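Long-range contact in endoribonuclease L-PSP/chorismate mutase-like domain-containing protein (Shewanella oneidensis, PDB 2OTM), which is of unknown function but belongs to the YjgF/chorismate mutase-like family of trimeric proteins and has been proposed to be an endoribonuclease: residues K49-T61 and P138-L150. Numbering follows the deposited sequence.
With NA (sodium ion), chain H.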
loop_
_atom_site.group_PDB
_atom_site.type_symbol
_atom_site.label_atom_id
_atom_site.label_comp_id
_atom_site.label_asym_id
_atom_site.label_seq_id
_atom_site.Cartn_x
_atom_site.Cartn_y
_atom_site.Cartn_z
ATOM N N LYS B 49 17.447 1.086 -19.953
ATOM C CA LYS B 49 18.175 0.107 -19.137
ATOM C C LYS B 49 17.809 0.251 -17.660
ATOM O O LYS B 49 17.823 1.342 -17.137
ATOM C CB LYS B 49 19.677 0.310 -19.297
ATOM C CG LYS B 49 20.207 -0.103 -20.678
ATOM N N LEU B 50 17.516 -0.861 -17.000
ATOM C CA LEU B 50 17.234 -0.858 -15.570
ATOM C C LEU B 50 18.565 -0.714 -14.873
ATOM O O LEU B 50 19.391 -1.617 -14.895
ATOM C CB LEU B 50 16.522 -2.137 -15.145
ATOM C CG LEU B 50 16.118 -2.176 -13.679
ATOM C CD1 LEU B 50 15.236 -0.990 -13.375
ATOM C CD2 LEU B 50 15.435 -3.515 -13.345
ATOM N N LEU B 51 18.794 0.447 -14.286
ATOM C CA LEU B 51 20.135 0.822 -13.879
ATOM C C LEU B 51 20.572 0.219 -12.555
ATOM O O LEU B 51 21.765 0.057 -12.329
ATOM C CB LEU B 51 20.256 2.328 -13.862
ATOM C CG LEU B 51 21.486 2.977 -14.457
ATOM C CD1 LEU B 51 21.643 2.572 -15.936
ATOM C CD2 LEU B 51 21.328 4.485 -14.319
ATOM N N TYR B 52 19.613 -0.124 -11.708
ATOM C CA TYR B 52 19.883 -0.647 -10.363
ATOM C C TYR B 52 19.149 -1.952 -10.131
ATOM O O TYR B 52 17.920 -1.990 -10.064
ATOM C CB TYR B 52 19.443 0.353 -9.325
ATOM C CG TYR B 52 20.118 1.689 -9.462
ATOM C CD1 TYR B 52 21.307 1.937 -8.820
ATOM C CD2 TYR B 52 19.579 2.685 -10.233
ATOM C CE1 TYR B 52 21.936 3.166 -8.924
ATOM C CE2 TYR B 52 20.214 3.928 -10.367
ATOM C CZ TYR B 52 21.377 4.154 -9.696
ATOM O OH TYR B 52 22.020 5.369 -9.808
ATOM N N GLN B 53 19.928 -3.014 -10.036
ATOM C CA GLN B 53 19.386 -4.338 -9.808
ATOM C C GLN B 53 20.124 -5.019 -8.693
ATOM O O GLN B 53 21.281 -5.407 -8.844
ATOM C CB GLN B 53 19.522 -5.175 -11.060
ATOM C CG GLN B 53 18.778 -4.622 -12.252
ATOM C CD GLN B 53 19.079 -5.411 -13.500
ATOM O OE1 GLN B 53 18.835 -6.599 -13.554
ATOM N NE2 GLN B 53 19.567 -4.742 -14.519
ATOM N N GLY B 54 19.467 -5.144 -7.559
ATOM C CA GLY B 54 20.094 -5.720 -6.412
ATOM C C GLY B 54 19.467 -5.168 -5.145
ATOM O O GLY B 54 18.329 -4.747 -5.152
ATOM N N GLN B 55 20.252 -5.147 -4.071
ATOM C CA GLN B 55 19.742 -4.904 -2.743
ATOM C C GLN B 55 20.545 -3.814 -2.037
ATOM O O GLN B 55 21.788 -3.817 -2.064
ATOM C CB GLN B 55 19.883 -6.191 -1.966
ATOM C CG GLN B 55 19.304 -6.176 -0.582
ATOM C CD GLN B 55 19.401 -7.550 0.051
ATOM O OE1 GLN B 55 20.479 -7.996 0.388
ATOM N NE2 GLN B 55 18.294 -8.215 0.196
ATOM N N LEU B 56 19.836 -2.914 -1.369
ATOM C CA LEU B 56 20.471 -1.843 -0.585
ATOM C C LEU B 56 21.259 -2.404 0.574
ATOM O O LEU B 56 20.765 -3.234 1.346
ATOM C CB LEU B 56 19.401 -0.902 -0.025
ATOM C CG LEU B 56 19.889 0.471 0.372
ATOM C CD1 LEU B 56 20.324 1.215 -0.911
ATOM C CD2 LEU B 56 18.780 1.225 1.173
ATOM N N GLY B 57 22.501 -1.959 0.716
ATOM C CA GLY B 57 23.363 -2.442 1.764
ATOM C C GLY B 57 24.204 -3.646 1.389
ATOM O O GLY B 57 25.187 -3.957 2.068
ATOM N N ALA B 58 23.823 -4.347 0.329
ATOM C CA ALA B 58 24.592 -5.484 -0.161
ATOM C C ALA B 58 25.271 -5.151 -1.514
ATOM O O ALA B 58 26.490 -5.295 -1.670
ATOM C CB ALA B 58 23.654 -6.745 -0.285
ATOM N N ASP B 59 24.469 -4.710 -2.478
ATOM C CA ASP B 59 24.926 -4.379 -3.804
ATOM C C ASP B 59 25.048 -2.883 -4.024
ATOM O O ASP B 59 25.819 -2.459 -4.904
ATOM C CB ASP B 59 23.944 -4.931 -4.848
ATOM C CG ASP B 59 23.701 -6.400 -4.681
ATOM O OD1 ASP B 59 24.688 -7.156 -4.751
ATOM O OD2 ASP B 59 22.544 -6.785 -4.414
ATOM N N TYR B 60 24.274 -2.090 -3.287
ATOM C CA TYR B 60 24.211 -0.622 -3.465
ATOM C C TYR B 60 24.290 0.068 -2.117
ATOM O O TYR B 60 23.698 -0.393 -1.132
ATOM C CB TYR B 60 22.924 -0.166 -4.190
ATOM C CG TYR B 60 22.873 -0.726 -5.589
ATOM C CD1 TYR B 60 23.690 -0.213 -6.590
ATOM C CD2 TYR B 60 22.044 -1.825 -5.897
ATOM C CE1 TYR B 60 23.669 -0.762 -7.853
ATOM C CE2 TYR B 60 22.033 -2.377 -7.161
ATOM C CZ TYR B 60 22.813 -1.837 -8.133
ATOM O OH TYR B 60 22.806 -2.378 -9.398
ATOM N N THR B 61 25.032 1.178 -2.098
ATOM C CA THR B 61 25.150 2.017 -0.924
ATOM C C THR B 61 23.917 2.916 -0.803
ATOM O O THR B 61 23.092 3.024 -1.728
ATOM C CB THR B 61 26.355 2.889 -1.005
ATOM O OG1 THR B 61 26.203 3.795 -2.115
ATOM C CG2 THR B 61 27.632 2.059 -1.159
ATOM N N PRO B 138 11.566 -8.618 -0.137
ATOM C CA PRO B 138 12.755 -9.448 -0.385
ATOM C C PRO B 138 13.023 -9.744 -1.846
ATOM O O PRO B 138 14.173 -10.062 -2.226
ATOM C CB PRO B 138 12.440 -10.735 0.350
ATOM C CG PRO B 138 10.971 -10.777 0.455
ATOM C CD PRO B 138 10.466 -9.385 0.437
ATOM N N VAL B 139 11.978 -9.688 -2.657
ATOM C CA VAL B 139 12.087 -10.041 -4.088
ATOM C C VAL B 139 11.371 -8.958 -4.868
ATOM O O VAL B 139 10.250 -8.573 -4.514
ATOM C CB VAL B 139 11.443 -11.456 -4.397
ATOM C CG1 VAL B 139 11.479 -11.713 -5.912
ATOM C CG2 VAL B 139 12.132 -12.576 -3.597
HETATM N N MSE B 140 11.997 -8.489 -5.929
HETATM C CA MSE B 140 11.485 -7.353 -6.700
HETATM C C MSE B 140 11.302 -7.707 -8.167
HETATM O O MSE B 140 12.084 -8.473 -8.708
HETATM C CB MSE B 140 12.468 -6.165 -6.606
HETATM C CG MSE B 140 12.751 -5.692 -5.234
HETATM SE SE MSE B 140 11.252 -4.734 -4.455
HETATM C CE MSE B 140 11.500 -3.052 -5.424
ATOM N N PRO B 141 10.357 -7.041 -8.850
ATOM C CA PRO B 141 10.221 -7.316 -10.278
ATOM C C PRO B 141 11.496 -6.880 -10.962
ATOM O O PRO B 141 12.047 -5.833 -10.583
ATOM C CB PRO B 141 9.030 -6.439 -10.694
ATOM C CG PRO B 141 8.310 -6.114 -9.404
ATOM C CD PRO B 141 9.448 -5.967 -8.433
ATOM N N LEU B 142 11.990 -7.699 -11.888
ATOM C CA LEU B 142 13.213 -7.438 -12.638
ATOM C C LEU B 142 14.449 -7.333 -11.728
ATOM O O LEU B 142 15.476 -6.831 -12.161
ATOM C CB LEU B 142 13.070 -6.152 -13.494
ATOM C CG LEU B 142 11.881 -6.045 -14.489
ATOM C CD1 LEU B 142 11.862 -4.710 -15.222
ATOM C CD2 LEU B 142 11.944 -7.154 -15.497
ATOM N N ASN B 143 14.348 -7.800 -10.481
ATOM C CA ASN B 143 15.401 -7.602 -9.504
ATOM C C ASN B 143 15.778 -6.146 -9.313
ATOM O O ASN B 143 16.928 -5.831 -8.922
ATOM C CB ASN B 143 16.629 -8.432 -9.865
ATOM C CG ASN B 143 17.647 -8.509 -8.743
ATOM O OD1 ASN B 143 17.305 -8.506 -7.544
ATOM N ND2 ASN B 143 18.925 -8.582 -9.127
ATOM N N SER B 144 14.815 -5.254 -9.547
ATOM C CA SER B 144 15.027 -3.840 -9.336
ATOM C C SER B 144 15.375 -3.533 -7.886
ATOM O O SER B 144 14.865 -4.142 -6.958
ATOM C CB SER B 144 13.784 -3.049 -9.733
ATOM O OG SER B 144 14.015 -1.637 -9.720
ATOM N N LEU B 145 16.243 -2.556 -7.669
ATOM C CA LEU B 145 16.510 -2.097 -6.312
ATOM C C LEU B 145 15.284 -1.418 -5.706
ATOM O O LEU B 145 15.057 -1.501 -4.500
ATOM C CB LEU B 145 17.681 -1.144 -6.307
ATOM C CG LEU B 145 18.004 -0.441 -5.003
ATOM C CD1 LEU B 145 18.433 -1.469 -3.948
ATOM C CD2 LEU B 145 19.098 0.526 -5.342
ATOM N N CYS B 146 14.486 -0.759 -6.543
ATOM C CA CYS B 146 13.365 -0.016 -6.031
ATOM C C CYS B 146 12.217 0.103 -7.006
ATOM O O CYS B 146 12.359 -0.130 -8.215
ATOM C CB CYS B 146 13.810 1.386 -5.606
ATOM S SG CYS B 146 14.350 2.483 -6.963
ATOM N N LEU B 147 11.082 0.473 -6.446
ATOM C CA LEU B 147 9.884 0.756 -7.218
ATOM C C LEU B 147 9.191 1.956 -6.586
ATOM O O LEU B 147 9.049 2.026 -5.345
ATOM C CB LEU B 147 9.017 -0.502 -7.159
ATOM C CG LEU B 147 7.977 -0.970 -8.145
ATOM C CD1 LEU B 147 8.462 -1.002 -9.578
ATOM C CD2 LEU B 147 7.554 -2.377 -7.667
ATOM N N VAL B 148 8.682 2.863 -7.420
ATOM C CA VAL B 148 8.043 4.073 -6.940
ATOM C C VAL B 148 6.647 4.179 -7.547
ATOM O O VAL B 148 6.444 3.857 -8.725
ATOM C CB VAL B 148 8.927 5.327 -7.302
ATOM C CG1 VAL B 148 8.155 6.606 -7.203
ATOM C CG2 VAL B 148 10.189 5.347 -6.404
ATOM N N TYR B 149 5.695 4.626 -6.726
ATOM C CA TYR B 149 4.331 4.893 -7.126
ATOM C C TYR B 149 3.981 6.308 -6.677
ATOM O O TYR B 149 4.244 6.688 -5.536
ATOM C CB TYR B 149 3.356 3.941 -6.433
ATOM C CG TYR B 149 3.551 2.491 -6.753
ATOM C CD1 TYR B 149 4.560 1.743 -6.156
ATOM C CD2 TYR B 149 2.678 1.840 -7.607
ATOM C CE1 TYR B 149 4.725 0.387 -6.458
ATOM C CE2 TYR B 149 2.836 0.478 -7.930
ATOM C CZ TYR B 149 3.871 -0.237 -7.346
ATOM O OH TYR B 149 3.989 -1.571 -7.646
ATOM N N LEU B 150 3.358 7.069 -7.560
ATOM C CA LEU B 150 2.926 8.437 -7.261
ATOM C C LEU B 150 1.411 8.551 -7.389
ATOM O O LEU B 150 0.787 7.823 -8.149
ATOM C CB LEU B 150 3.567 9.429 -8.208
ATOM C CG LEU B 150 5.087 9.580 -8.161
ATOM C CD1 LEU B 150 5.506 10.684 -9.082
ATOM C CD2 LEU B 150 5.572 9.852 -6.759
HETATM NA NA NA H . 27.997 -2.251 -5.656
HETATM O O HOH W 1 19.750 -8.731 -11.812
HETATM O O HOH W 2 26.581 -3.562 -7.354
#
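In this YjgF-like fold a single beta bridge, Gln53 with Ser144, lays the loop that leads into helix 62-84 along the turn that enters strand 146-153, and Leu145 forms the apolar centre of the contact. Leu145 N donates a hydrogen bond to Tyr52 O at 3.0 Å. Beside this bond the Leu145 side chain, its CG anti to the backbone N (chi1 173°), is directed into the loop. CB lies 3.8 Å from Tyr52 CB, CD1 reaches the backbone at Leu56 N, and CD2 meets Tyr60 CD2 at 3.8 Å. Tyr52 CD1 lies over one face of the Tyr60 ring, toward its rim, and Tyr60 OH accepts a hydrogen bond from Gln53 N at 3.0 Å. An alanine in place of Tyr60 would be likely to leave Gln53 N without this acceptor and open a gap beside Leu145 CD2. At the other end, Leu50 CD2 packs on Leu142 CB at 3.5 Å. Gln53 NE2 bonds back to Leu50 O, while Gln53 OE1 accepts a hydrogen bond from a water, which in turn accepts one from Asn143 ND2, giving the bridge a polar flank. Leu145 and Leu56 further share backbone bonds with Asn101, just beyond strand 92-100. The whole is a loop-on-loop junction with one isolated bridge, set where a helix and a strand of the YjgF-like alpha/beta fold begin.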